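Local coordinates for protein beta-1,3-glucanosyltransferase (Rhizomucor miehei CAU432, PDB 4WTP) that belongs to glycosyl hydrolase family 17 and is a carbohydrate-active enzyme folded as a single-chain (beta/alpha)8 barrel, at residues A[36-41]-A[93-98]; A[40-45]-A[57-62]; A[66-71]-A[124-129]; A[224-229]-A[244-249]; A[266-271]-A[287-292]. All coordinates share one frame; numbering follows the deposited sequence. Where two conformers were deposited one is given.

Contact 1 (A[36-41]-A[93-98]); sequences TFYGIN and RIYLGM
Tyr38, just ahead of strand 39-41, meets Tyr95 on strand 93-98, although the two parallel strands are not neighbours in the sheet. Strand 68-71 runs between them and no backbone hydrogen bond joins the two segments, so the meeting is left to long side chains that reach past the intervening strand. Tyr95 leaves its strand already aimed at segment 36-41, whereas Tyr38 arrives with its far end: its CG is anti to the backbone N (chi1 171°), which carries the phenol over to its partner. The hydroxyls close the contact, with Tyr38 OH 2.8 Å from Tyr95 OH in a hydrogen bond that either could donate. The side chains cross at about a right angle, and Tyr38 OH lies at the edge of the Tyr95 ring, in its plane. Beside the bond, Tyr38 CE2 packs against Tyr95 CE1 at 3.7 Å. Lys220, from strand 219-223, gives Tyr95 OH a further hydrogen bond and Tyr38 OH a weak one, while Arg68 makes a cation-pi contact with the Tyr38 ring. The loop residue Tyr38 thus joins side chains of strands 68-71, 93-98 and 219-223 in the interior of a (beta/alpha)8 barrel, toward the N-terminal ends of the strands.

Contact 2 (A[40-45]-A[57-62]); sequences INYGVN and NDFNVL
Tyr42 is held by two neighbouring residues of helix 52-62: Phe59 covers a face of its ring and Asp58 binds its hydroxyl. With chi1 at 175° the Tyr42 phenol swings away from the backbone N and out to the helix. Phe59 CE1 then sits 3.7 Å above the Tyr42 ring plane, over its centre. This is a T-shaped pair in which Phe59 offers its edge; the centroids are 5.0 Å apart and the planes meet at 78°. At the far end of the phenol, Tyr42 OH donates at 2.8 Å to Asp58 OD2, which accepts through its anti lone pair. The carboxylate plane is turned 60° from the ring. Asp58 OD1 is engaged in a salt bridge with Arg286 NE, so the two oxygens of this buried acid have separate partners, and Arg286 would tend to keep the carboxylate ionised. One turn along the helix, in the conformer described, the methyl Ile40 CD1 meets Leu62 CD2 at 4.1 Å, a purely apolar touch. The contact fastens helix 52-62 to the start of its own beta-alpha-beta unit, strand 39-41, while Phe59 and Leu62 also lean on Val69 of strand 68-71, and Phe59 reaches Ala86 and Leu90 of helix 79-90.

Contact 3 (A[66-71]-A[124-129]); sequences TNRVRT and NVDGLI
Arg68 and Arg70 of strand 68-71 reach past strand 93-98, their neighbour in the (beta/alpha)8 barrel, to Asp126 and Ile129 on strand 125-132. The touching parts of the two strands run 15° apart in direction. The charged interaction lies near the strands' N-terminal ends: Arg68 grips Asp126 side-on with two nitrogens that share one oxygen. Arg68 NE is 2.8 Å and Arg68 NH1 2.9 Å from Asp126 OD2, which lies in the guanidinium plane. The carboxylate is turned 51° from that plane, and both donors reach OD2 from one face of it, NE on the anti side and NH1 from well above. A bend at chi3 (-73°) turns the otherwise extended Arg68 chain into this side-on pose. Asp126 OD1 takes a second salt bridge, from Arg93, and Arg68 NH2 binds Tyr38 O, so the ion pair is part of a wider polar network. The van der Waals contact belongs to Arg70, whose guanidinium is held by a hydrogen bond from NH2 to Asn41 OD1 and a weak one from NE to Thr71 O. Across the broad side of that flat group comes a methyl, Ile129 CD1, 3.6 Å above the plane and over its centre.

Contact 4 (A[224-229]-A[244-249]); sequences TGWPSA and NKYLHD
The loop 224-229, which follows strand 219-223, passes close alongside helix 240-256, with the CA atoms of Trp226 and Tyr246 6.5 Å apart. Tyr246 carries the helix side of the contact, its ring lying against the Gly225 backbone, between the side chains of Thr224 and Trp226. A chi1 of -169° directs its phenol toward the end of strand 219-223. There Tyr246 OH donates to Thr224 OG1 at 2.6 Å, and the threonine oxygen lies in the plane of the tyrosine ring, at its edge. Nearer the helix, Trp226 CB packs on Tyr246 CD2 at 3.6 Å, and Trp226 CE3 stands 3.9 Å above the tyrosine ring, offset toward its rim. The two aromatic planes are inclined at 40°, neither stacked nor edge-to-face. Indole NE1 turns to another partner, the carbonyl of Val237, and Tyr190 meets the tryptophan ring in an edge-to-face pair. Thr224 OG1 is also hydrogen-bonded to the carbonyl oxygen of Ala187. Since Tyr246 donates to the threonine hydroxyl, its own hydrogen is left to bond to that carbonyl, giving a short buried chain of hydrogen bonds in which the polar ends of both side chains are satisfied among apolar surroundings.

Contact 5 (A[266-271]-A[287-292]); sequences AFDEPY and NTKPGI
Asp268 and Lys289 join two loops that follow strand 262-263, their side chains approaching from opposite directions. The second segment begins with Asn287, whose N binds Asp285 OD1, and Thr288, whose side chain rests on Leu282. Lys289 then turns inward. In the conformer described, its chain is bent at chi3 (76°), which brings the ammonium to the carboxylate: Lys289 NZ donates to Asp268 OD1 at 2.8 Å, on the syn lone pair, in a salt bridge. The other oxygen is more distant, with Asp268 OD2 3.4 Å from Lys289 NZ, so the bridge is lopsided. After the lysine the chain reverses in a type II beta turn, closed by Ile292 N bonding to Lys289 O at 3.0 Å. Pro290 and Gly291 occupy its corners, the glycine with the positive phi (99°) that the third turn position calls for. Ile292 ends the segment against Glu243, Asn244 and Leu247 of helix 240-256. Lys289 NZ makes a second salt bridge, to Glu243 OE1, and hydrogen bonds to Gly280 O and Ser228 OG, and Asp268 OD1 also accepts from Gly280 N. A buried lysine surrounded by oxygens, two of them from acidic side chains, would be expected to keep its positive charge.

Contacts 1 and 3 lie nearest the chain's centre, their centres about 4 Å apart, though each includes partly exposed residues; contacts 2 and 4 are wholly buried. The first pair interleaves along the chain: each spans an intervening strand, largely by long polar side chains, and backbone bonds such as Arg93 N to Asn67 O weave them together. Contact 2 shares Ile40 and Asn41 with contact 1 but looks outward, where strand meets helix and aromatic and aliphatic packing prevails around one buried acid. Contacts 4 and 5, about 15 and 17 Å from that centre, are linked by Ser228 OG to Lys289 NZ. The former is mainly aromatic; the latter, nearer the surface, rests on a single ion pair.

Contact 1 (A[36-41]-A[93-98])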
# COMPACT_ATOMS: atom_id res chain seq x y z
N THR A 36 8.97 -13.37 -1.75
CA THR A 36 7.58 -13.81 -1.94
C THR A 36 6.69 -12.58 -2.15
O THR A 36 5.83 -12.60 -3.04
CB THR A 36 7.06 -14.65 -0.79
OG1 THR A 36 7.79 -15.88 -0.76
CG2 THR A 36 5.61 -15.01 -0.97
N PHE A 37 6.86 -11.55 -1.34
CA PHE A 37 6.17 -10.28 -1.60
C PHE A 37 7.17 -9.24 -2.06
O PHE A 37 8.20 -9.04 -1.41
CB PHE A 37 5.53 -9.74 -0.32
CG PHE A 37 4.43 -10.59 0.23
CD1 PHE A 37 3.10 -10.43 -0.17
CD2 PHE A 37 4.70 -11.52 1.24
CE1 PHE A 37 2.10 -11.21 0.38
CE2 PHE A 37 3.71 -12.29 1.81
CZ PHE A 37 2.40 -12.14 1.36
N TYR A 38 6.84 -8.52 -3.13
CA TYR A 38 7.60 -7.33 -3.48
C TYR A 38 7.61 -6.38 -2.25
O TYR A 38 8.65 -5.82 -1.87
CB TYR A 38 6.99 -6.64 -4.70
CG TYR A 38 7.58 -5.29 -4.97
CD1 TYR A 38 8.79 -5.17 -5.65
CD2 TYR A 38 6.94 -4.12 -4.56
CE1 TYR A 38 9.35 -3.92 -5.89
CE2 TYR A 38 7.49 -2.88 -4.80
CZ TYR A 38 8.69 -2.78 -5.47
OH TYR A 38 9.24 -1.53 -5.70
N GLY A 39 6.44 -6.19 -1.64
CA GLY A 39 6.36 -5.45 -0.39
C GLY A 39 5.01 -5.65 0.24
O GLY A 39 4.11 -6.21 -0.39
N ILE A 40 4.87 -5.24 1.50
CA ILE A 40 3.61 -5.44 2.23
C ILE A 40 3.20 -4.15 2.93
O ILE A 40 4.03 -3.46 3.57
CB ILE A 40 3.74 -6.59 3.26
CG1 ILE A 40 4.21 -7.90 2.63
CG2 ILE A 40 2.40 -6.90 3.88
CD1 ILE A 40 4.54 -8.98 3.64
N ASN A 41 1.92 -3.82 2.80
CA ASN A 41 1.33 -2.70 3.49
C ASN A 41 1.29 -2.94 5.00
O ASN A 41 0.90 -4.03 5.43
CB ASN A 41 -0.07 -2.44 2.96
CG ASN A 41 -0.02 -1.83 1.56
OD1 ASN A 41 0.57 -0.76 1.35
ND2 ASN A 41 -0.61 -2.50 0.61
N ARG A 93 13.59 -2.21 2.85
CA ARG A 93 13.25 -1.01 2.07
C ARG A 93 11.84 -0.52 2.43
O ARG A 93 11.09 -1.26 3.10
CB ARG A 93 13.29 -1.30 0.58
CG ARG A 93 14.44 -2.18 0.10
CD ARG A 93 15.68 -1.37 -0.12
NE ARG A 93 15.47 -0.24 -1.03
CZ ARG A 93 16.39 0.71 -1.24
NH1 ARG A 93 17.55 0.68 -0.59
NH2 ARG A 93 16.14 1.69 -2.09
N ILE A 94 11.46 0.66 1.96
CA ILE A 94 10.17 1.25 2.35
C ILE A 94 9.57 2.14 1.28
O ILE A 94 10.28 2.89 0.60
CB ILE A 94 10.29 2.01 3.70
CG1 ILE A 94 8.93 2.38 4.26
CG2 ILE A 94 11.23 3.22 3.62
CD1 ILE A 94 8.96 2.78 5.74
N TYR A 95 8.24 2.11 1.13
CA TYR A 95 7.50 3.16 0.42
C TYR A 95 6.86 4.01 1.50
O TYR A 95 6.18 3.49 2.40
CB TYR A 95 6.36 2.58 -0.44
CG TYR A 95 6.79 2.10 -1.81
CD1 TYR A 95 7.55 0.94 -1.98
CD2 TYR A 95 6.38 2.81 -2.94
CE1 TYR A 95 7.92 0.51 -3.26
CE2 TYR A 95 6.73 2.39 -4.20
CZ TYR A 95 7.52 1.27 -4.35
OH TYR A 95 7.84 0.84 -5.62
N LEU A 96 7.09 5.32 1.43
CA LEU A 96 6.45 6.25 2.37
C LEU A 96 5.20 6.86 1.77
O LEU A 96 5.24 7.52 0.73
CB LEU A 96 7.43 7.37 2.71
CG LEU A 96 8.70 7.04 3.48
CD1 LEU A 96 9.56 8.28 3.72
CD2 LEU A 96 8.34 6.40 4.80
N GLY A 97 4.06 6.66 2.44
CA GLY A 97 2.81 7.26 2.01
C GLY A 97 2.58 8.56 2.76
O GLY A 97 2.91 8.65 3.97
N MET A 98 2.02 9.53 2.05
CA MET A 98 1.50 10.76 2.62
C MET A 98 -0.01 10.61 2.69
O MET A 98 -0.64 10.17 1.73
CB MET A 98 1.82 11.96 1.73
CG MET A 98 3.31 12.16 1.45
SD MET A 98 3.72 13.57 0.37
CE MET A 98 3.46 14.96 1.52

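Contact 2 (A[40-45]-A[57-62])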
# COMPACT_ATOMS: atom_id res chain seq x y z
N ILE A 40 4.87 -5.24 1.50
CA ILE A 40 3.61 -5.44 2.23
C ILE A 40 3.20 -4.15 2.93
O ILE A 40 4.03 -3.46 3.57
CB ILE A 40 3.74 -6.59 3.26
CG1 ILE A 40 4.21 -7.90 2.63
CG2 ILE A 40 2.40 -6.90 3.88
CD1 ILE A 40 4.54 -8.98 3.64
N ASN A 41 1.92 -3.82 2.80
CA ASN A 41 1.33 -2.70 3.49
C ASN A 41 1.29 -2.94 5.00
O ASN A 41 0.90 -4.03 5.43
CB ASN A 41 -0.07 -2.44 2.96
CG ASN A 41 -0.02 -1.83 1.56
OD1 ASN A 41 0.57 -0.76 1.35
ND2 ASN A 41 -0.61 -2.50 0.61
N TYR A 42 1.67 -1.93 5.76
CA TYR A 42 1.77 -2.04 7.21
C TYR A 42 0.93 -0.99 7.88
O TYR A 42 1.26 0.19 7.84
CB TYR A 42 3.26 -1.94 7.62
CG TYR A 42 3.48 -1.92 9.10
CD1 TYR A 42 3.34 -3.08 9.85
CD2 TYR A 42 3.79 -0.73 9.77
CE1 TYR A 42 3.54 -3.08 11.22
CE2 TYR A 42 4.00 -0.70 11.14
CZ TYR A 42 3.89 -1.89 11.86
OH TYR A 42 4.09 -1.89 13.22
N GLY A 43 -0.16 -1.42 8.52
CA GLY A 43 -1.10 -0.50 9.13
C GLY A 43 -0.65 -0.02 10.49
O GLY A 43 0.02 -0.73 11.21
N VAL A 44 -1.04 1.21 10.82
CA VAL A 44 -0.73 1.82 12.11
C VAL A 44 -2.02 2.18 12.86
O VAL A 44 -2.88 2.87 12.31
CB VAL A 44 0.12 3.09 11.89
CG1 VAL A 44 -0.01 4.05 13.07
CG2 VAL A 44 1.56 2.70 11.60
N ASN A 45 -2.14 1.71 14.11
CA ASN A 45 -3.23 2.08 15.00
C ASN A 45 -2.89 3.39 15.70
O ASN A 45 -2.05 3.43 16.61
CB ASN A 45 -3.48 0.98 16.05
CG ASN A 45 -4.67 1.26 16.96
OD1 ASN A 45 -5.32 2.29 16.86
ND2 ASN A 45 -4.96 0.31 17.84
N ASN A 57 10.16 -5.79 15.78
CA ASN A 57 9.50 -7.06 16.02
C ASN A 57 8.57 -7.45 14.87
O ASN A 57 8.67 -8.55 14.33
CB ASN A 57 8.70 -7.00 17.32
CG ASN A 57 9.57 -6.80 18.55
OD1 ASN A 57 10.73 -7.20 18.58
ND2 ASN A 57 8.99 -6.18 19.58
N ASP A 58 7.69 -6.53 14.53
CA ASP A 58 6.76 -6.73 13.42
C ASP A 58 7.47 -6.97 12.10
O ASP A 58 7.13 -7.88 11.35
CB ASP A 58 5.87 -5.52 13.27
CG ASP A 58 4.84 -5.40 14.37
OD1 ASP A 58 4.71 -6.38 15.16
OD2 ASP A 58 4.15 -4.38 14.41
N PHE A 59 8.51 -6.19 11.82
CA PHE A 59 9.22 -6.33 10.56
C PHE A 59 10.02 -7.61 10.47
O PHE A 59 10.12 -8.19 9.39
CB PHE A 59 10.07 -5.11 10.28
CG PHE A 59 9.30 -3.86 10.09
CD1 PHE A 59 7.90 -3.88 10.03
CD2 PHE A 59 9.96 -2.64 9.98
CE1 PHE A 59 7.19 -2.71 9.86
CE2 PHE A 59 9.25 -1.46 9.81
CZ PHE A 59 7.86 -1.49 9.75
N ASN A 60 10.58 -8.06 11.60
CA ASN A 60 11.24 -9.36 11.60
C ASN A 60 10.29 -10.49 11.33
O ASN A 60 10.66 -11.48 10.71
CB ASN A 60 12.03 -9.58 12.93
CG ASN A 60 13.45 -9.05 12.86
OD1 ASN A 60 14.05 -9.01 11.78
ND2 ASN A 60 13.98 -8.62 14.00
N VAL A 61 9.04 -10.35 11.80
CA VAL A 61 8.02 -11.35 11.49
C VAL A 61 7.77 -11.43 9.98
O VAL A 61 7.52 -12.50 9.43
CB VAL A 61 6.71 -11.14 12.30
CG1 VAL A 61 5.54 -11.91 11.69
CG2 VAL A 61 6.94 -11.49 13.77
N LEU A 62 7.87 -10.27 9.32
CA LEU A 62 7.65 -10.17 7.87
C LEU A 62 8.89 -10.50 7.03
O LEU A 62 8.78 -10.92 5.87
CB LEU A 62 7.17 -8.76 7.48
CG LEU A 62 5.87 -8.32 8.12
CD1 LEU A 62 5.55 -6.89 7.71
CD2 LEU A 62 4.69 -9.22 7.77

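Contact 3 (A[66-71]-A[124-129])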
# COMPACT_ATOMS: atom_id res chain seq x y z
N THR A 66 9.41 -10.94 2.84
CA THR A 66 9.55 -9.73 2.03
C THR A 66 10.72 -8.92 2.58
O THR A 66 11.13 -9.09 3.73
CB THR A 66 8.26 -8.87 2.12
OG1 THR A 66 8.34 -7.84 1.14
CG2 THR A 66 8.09 -8.21 3.49
N ASN A 67 11.22 -7.98 1.79
CA ASN A 67 12.21 -7.05 2.29
C ASN A 67 11.71 -5.62 2.26
O ASN A 67 12.52 -4.70 2.40
CB ASN A 67 13.53 -7.13 1.49
CG ASN A 67 14.71 -6.67 2.31
OD1 ASN A 67 14.86 -7.09 3.45
ND2 ASN A 67 15.53 -5.79 1.76
N ARG A 68 10.40 -5.41 2.14
CA ARG A 68 9.88 -4.04 1.90
C ARG A 68 8.52 -3.85 2.53
O ARG A 68 7.66 -4.74 2.44
CB ARG A 68 9.80 -3.81 0.40
CG ARG A 68 9.27 -2.47 -0.00
CD ARG A 68 9.26 -2.32 -1.51
NE ARG A 68 10.60 -2.14 -2.08
CZ ARG A 68 11.25 -3.06 -2.80
NH1 ARG A 68 12.44 -2.76 -3.33
NH2 ARG A 68 10.76 -4.28 -2.97
N VAL A 69 8.31 -2.70 3.18
CA VAL A 69 7.02 -2.36 3.77
C VAL A 69 6.54 -1.02 3.26
O VAL A 69 7.29 -0.27 2.60
CB VAL A 69 7.04 -2.37 5.32
CG1 VAL A 69 7.44 -3.73 5.85
CG2 VAL A 69 8.00 -1.30 5.82
N ARG A 70 5.29 -0.70 3.53
CA ARG A 70 4.73 0.57 3.15
C ARG A 70 3.91 1.14 4.29
O ARG A 70 3.09 0.42 4.87
CB ARG A 70 3.85 0.46 1.89
CG ARG A 70 3.13 1.73 1.43
CD ARG A 70 1.81 1.96 2.17
NE ARG A 70 1.06 3.08 1.61
CZ ARG A 70 0.18 2.97 0.61
NH1 ARG A 70 -0.46 4.06 0.18
NH2 ARG A 70 -0.05 1.79 0.04
N THR A 71 4.13 2.41 4.60
CA THR A 71 3.33 3.16 5.59
C THR A 71 2.40 4.13 4.91
O THR A 71 2.67 4.59 3.82
CB THR A 71 4.26 3.88 6.59
OG1 THR A 71 5.29 4.59 5.87
CG2 THR A 71 4.93 2.87 7.50
N ASN A 124 16.75 4.38 1.83
CA ASN A 124 16.10 3.10 1.54
C ASN A 124 14.66 3.26 1.09
O ASN A 124 13.90 2.29 1.08
CB ASN A 124 16.18 2.14 2.72
CG ASN A 124 15.33 2.59 3.91
OD1 ASN A 124 15.16 3.79 4.19
ND2 ASN A 124 14.75 1.59 4.60
N VAL A 125 14.30 4.47 0.66
CA VAL A 125 12.93 4.78 0.27
C VAL A 125 12.81 4.55 -1.23
O VAL A 125 13.50 5.18 -2.04
CB VAL A 125 12.57 6.25 0.61
CG1 VAL A 125 11.23 6.66 0.01
CG2 VAL A 125 12.55 6.47 2.12
N ASP A 126 11.88 3.67 -1.62
CA ASP A 126 11.69 3.31 -3.02
C ASP A 126 10.62 4.14 -3.69
O ASP A 126 10.39 4.03 -4.89
CB ASP A 126 11.36 1.83 -3.16
CG ASP A 126 12.58 0.95 -2.94
OD1 ASP A 126 13.69 1.30 -3.41
OD2 ASP A 126 12.47 -0.07 -2.28
N GLY A 127 9.91 4.97 -2.92
CA GLY A 127 8.89 5.83 -3.51
C GLY A 127 8.16 6.60 -2.44
O GLY A 127 8.10 6.16 -1.28
N LEU A 128 7.61 7.74 -2.86
CA LEU A 128 6.75 8.54 -2.01
C LEU A 128 5.35 8.52 -2.66
O LEU A 128 5.20 8.92 -3.83
CB LEU A 128 7.30 9.96 -1.97
CG LEU A 128 6.65 10.93 -0.99
CD1 LEU A 128 6.62 10.47 0.46
CD2 LEU A 128 7.42 12.22 -1.08
N ILE A 129 4.36 8.09 -1.89
CA ILE A 129 3.00 7.96 -2.40
C ILE A 129 2.19 9.16 -1.92
O ILE A 129 1.88 9.28 -0.73
CB ILE A 129 2.37 6.63 -1.95
CG1 ILE A 129 3.28 5.42 -2.24
CG2 ILE A 129 1.00 6.46 -2.61
CD1 ILE A 129 2.77 4.13 -1.62

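Contact 4 (A[224-229]-A[244-249])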
# COMPACT_ATOMS: atom_id res chain seq x y z
N THR A 224 -4.07 -4.48 -2.67
CA THR A 224 -5.17 -5.40 -2.92
C THR A 224 -5.04 -6.50 -1.87
O THR A 224 -3.95 -6.73 -1.32
CB THR A 224 -5.16 -6.00 -4.33
OG1 THR A 224 -6.43 -6.61 -4.54
CG2 THR A 224 -4.09 -7.10 -4.47
N GLY A 225 -6.16 -7.15 -1.57
CA GLY A 225 -6.19 -8.20 -0.55
C GLY A 225 -7.60 -8.75 -0.44
O GLY A 225 -8.49 -8.33 -1.19
N TRP A 226 -7.81 -9.66 0.51
CA TRP A 226 -9.06 -10.40 0.61
C TRP A 226 -9.21 -10.80 2.07
O TRP A 226 -8.25 -11.33 2.68
CB TRP A 226 -9.02 -11.66 -0.27
CG TRP A 226 -10.35 -12.32 -0.41
CD1 TRP A 226 -11.00 -13.14 0.53
CD2 TRP A 226 -11.27 -12.18 -1.53
NE1 TRP A 226 -12.21 -13.54 0.01
CE2 TRP A 226 -12.42 -13.01 -1.23
CE3 TRP A 226 -11.22 -11.53 -2.76
CZ2 TRP A 226 -13.48 -13.13 -2.10
CZ3 TRP A 226 -12.32 -11.64 -3.61
CH2 TRP A 226 -13.42 -12.43 -3.30
N PRO A 227 -10.40 -10.62 2.66
CA PRO A 227 -10.57 -10.90 4.09
C PRO A 227 -10.82 -12.38 4.39
O PRO A 227 -11.45 -13.13 3.63
CB PRO A 227 -11.80 -10.07 4.46
CG PRO A 227 -12.63 -10.09 3.22
CD PRO A 227 -11.61 -10.02 2.09
N SER A 228 -10.31 -12.81 5.54
CA SER A 228 -10.48 -14.22 5.94
C SER A 228 -11.74 -14.51 6.77
O SER A 228 -12.04 -15.66 7.01
CB SER A 228 -9.27 -14.71 6.71
OG SER A 228 -9.07 -13.94 7.87
N ALA A 229 -12.43 -13.47 7.22
CA ALA A 229 -13.66 -13.64 8.03
C ALA A 229 -14.45 -12.36 7.99
O ALA A 229 -13.97 -11.33 7.49
CB ALA A 229 -13.31 -14.01 9.48
N ASN A 244 -6.42 -17.29 1.17
CA ASN A 244 -5.30 -18.10 0.69
C ASN A 244 -5.27 -18.18 -0.84
O ASN A 244 -4.24 -17.97 -1.45
CB ASN A 244 -5.39 -19.50 1.31
CG ASN A 244 -4.10 -20.28 1.17
OD1 ASN A 244 -3.03 -19.77 1.46
ND2 ASN A 244 -4.21 -21.52 0.74
N LYS A 245 -6.43 -18.46 -1.43
CA LYS A 245 -6.53 -18.53 -2.89
C LYS A 245 -6.19 -17.17 -3.53
O LYS A 245 -5.44 -17.11 -4.52
CB LYS A 245 -7.90 -19.02 -3.31
CG LYS A 245 -8.11 -18.94 -4.81
CD LYS A 245 -9.35 -19.68 -5.27
CE LYS A 245 -9.60 -19.45 -6.76
NZ LYS A 245 -8.43 -19.62 -7.67
N TYR A 246 -6.75 -16.09 -2.99
CA TYR A 246 -6.54 -14.76 -3.56
C TYR A 246 -5.07 -14.40 -3.49
O TYR A 246 -4.46 -13.94 -4.45
CB TYR A 246 -7.37 -13.70 -2.82
CG TYR A 246 -7.37 -12.37 -3.56
CD1 TYR A 246 -7.98 -12.27 -4.81
CD2 TYR A 246 -6.73 -11.25 -3.04
CE1 TYR A 246 -8.01 -11.05 -5.50
CE2 TYR A 246 -6.75 -10.02 -3.72
CZ TYR A 246 -7.36 -9.95 -4.95
OH TYR A 246 -7.41 -8.77 -5.66
N LEU A 247 -4.45 -14.65 -2.33
CA LEU A 247 -3.02 -14.40 -2.14
C LEU A 247 -2.21 -15.16 -3.20
O LEU A 247 -1.35 -14.58 -3.89
CB LEU A 247 -2.63 -14.85 -0.73
CG LEU A 247 -1.16 -14.74 -0.41
CD1 LEU A 247 -0.69 -13.29 -0.46
CD2 LEU A 247 -0.89 -15.37 0.95
N HIS A 248 -2.46 -16.47 -3.31
CA HIS A 248 -1.70 -17.27 -4.29
C HIS A 248 -1.90 -16.74 -5.70
O HIS A 248 -0.93 -16.63 -6.45
CB HIS A 248 -2.15 -18.72 -4.24
CG HIS A 248 -1.79 -19.42 -2.95
ND1 HIS A 248 -2.02 -20.74 -2.75
CD2 HIS A 248 -1.22 -18.95 -1.79
CE1 HIS A 248 -1.62 -21.08 -1.52
NE2 HIS A 248 -1.10 -19.99 -0.94
N ASP A 249 -3.15 -16.45 -6.07
CA ASP A 249 -3.45 -16.05 -7.44
C ASP A 249 -2.86 -14.70 -7.78
O ASP A 249 -2.30 -14.53 -8.86
CB ASP A 249 -4.96 -15.99 -7.70
CG ASP A 249 -5.63 -17.34 -7.66
OD1 ASP A 249 -4.92 -18.38 -7.68
OD2 ASP A 249 -6.88 -17.36 -7.64

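Contact 5 (A[266-271]-A[287-292])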
# COMPACT_ATOMS: atom_id res chain seq x y z
N ALA A 266 -0.22 -6.58 6.17
CA ALA A 266 0.66 -7.42 6.97
C ALA A 266 -0.09 -8.21 8.07
O ALA A 266 0.03 -9.44 8.16
CB ALA A 266 1.78 -6.58 7.59
N PHE A 267 -0.86 -7.47 8.87
CA PHE A 267 -1.50 -8.04 10.06
C PHE A 267 -2.98 -7.70 10.13
O PHE A 267 -3.38 -6.64 9.67
CB PHE A 267 -0.83 -7.51 11.34
CG PHE A 267 0.65 -7.75 11.34
CD1 PHE A 267 1.15 -9.03 11.53
CD2 PHE A 267 1.56 -6.69 11.14
CE1 PHE A 267 2.51 -9.27 11.51
CE2 PHE A 267 2.93 -6.94 11.13
CZ PHE A 267 3.41 -8.22 11.32
N ASP A 268 -3.79 -8.62 10.66
CA ASP A 268 -5.18 -8.28 10.97
C ASP A 268 -5.20 -7.05 11.88
O ASP A 268 -4.33 -6.88 12.75
CB ASP A 268 -5.86 -9.42 11.71
CG ASP A 268 -6.18 -10.59 10.84
OD1 ASP A 268 -6.24 -10.44 9.59
OD2 ASP A 268 -6.37 -11.71 11.41
N GLU A 269 -6.20 -6.20 11.69
CA GLU A 269 -6.34 -4.99 12.49
C GLU A 269 -7.71 -4.96 13.16
O GLU A 269 -8.68 -4.44 12.59
CB GLU A 269 -6.14 -3.77 11.61
CG GLU A 269 -4.71 -3.67 11.06
CD GLU A 269 -4.50 -2.39 10.27
OE1 GLU A 269 -3.97 -1.40 10.82
OE2 GLU A 269 -4.90 -2.37 9.09
N PRO A 270 -7.80 -5.52 14.38
CA PRO A 270 -9.06 -5.66 15.13
C PRO A 270 -9.89 -4.39 15.29
O PRO A 270 -11.09 -4.51 15.45
CB PRO A 270 -8.61 -6.16 16.51
CG PRO A 270 -7.30 -6.83 16.27
CD PRO A 270 -6.66 -6.09 15.12
N TYR A 271 -9.27 -3.21 15.24
CA TYR A 271 -10.02 -1.98 15.50
C TYR A 271 -10.99 -1.57 14.38
O TYR A 271 -11.95 -0.81 14.61
CB TYR A 271 -9.07 -0.82 15.87
CG TYR A 271 -8.43 -0.09 14.70
CD1 TYR A 271 -9.07 1.01 14.12
CD2 TYR A 271 -7.18 -0.47 14.19
CE1 TYR A 271 -8.50 1.69 13.05
CE2 TYR A 271 -6.60 0.21 13.12
CZ TYR A 271 -7.26 1.29 12.56
OH TYR A 271 -6.72 1.96 11.51
N ASN A 287 1.10 -13.92 14.99
CA ASN A 287 1.21 -15.32 14.65
C ASN A 287 0.61 -15.60 13.27
O ASN A 287 -0.19 -14.81 12.75
CB ASN A 287 0.48 -16.14 15.71
CG ASN A 287 1.22 -16.15 17.04
OD1 ASN A 287 2.45 -16.24 17.07
ND2 ASN A 287 0.49 -16.01 18.13
N THR A 288 0.98 -16.74 12.70
CA THR A 288 0.47 -17.11 11.38
C THR A 288 -1.01 -17.50 11.46
O THR A 288 -1.49 -18.00 12.48
CB THR A 288 1.27 -18.23 10.73
OG1 THR A 288 1.34 -19.33 11.64
CG2 THR A 288 2.69 -17.77 10.41
N LYS A 289 -1.74 -17.23 10.39
CA LYS A 289 -3.15 -17.60 10.28
C LYS A 289 -3.22 -19.03 9.76
O LYS A 289 -2.74 -19.31 8.66
CB LYS A 289 -3.91 -16.63 9.33
CG LYS A 289 -3.92 -15.23 9.91
CD LYS A 289 -4.39 -14.16 8.96
CE LYS A 289 -5.86 -14.19 8.79
NZ LYS A 289 -6.42 -12.92 8.20
N PRO A 290 -3.80 -19.95 10.54
CA PRO A 290 -3.90 -21.35 10.04
C PRO A 290 -4.74 -21.38 8.75
O PRO A 290 -5.82 -20.78 8.71
CB PRO A 290 -4.59 -22.10 11.17
CG PRO A 290 -5.11 -21.06 12.09
CD PRO A 290 -4.35 -19.80 11.90
N GLY A 291 -4.22 -22.06 7.73
CA GLY A 291 -4.89 -22.15 6.45
C GLY A 291 -4.32 -21.17 5.45
O GLY A 291 -4.68 -21.24 4.28
N ILE A 292 -3.45 -20.27 5.89
CA ILE A 292 -2.70 -19.44 4.94
C ILE A 292 -1.34 -20.06 4.67
O ILE A 292 -0.57 -20.33 5.60
CB ILE A 292 -2.50 -18.00 5.44
CG1 ILE A 292 -3.88 -17.37 5.65
CG2 ILE A 292 -1.67 -17.19 4.43
CD1 ILE A 292 -4.69 -17.09 4.39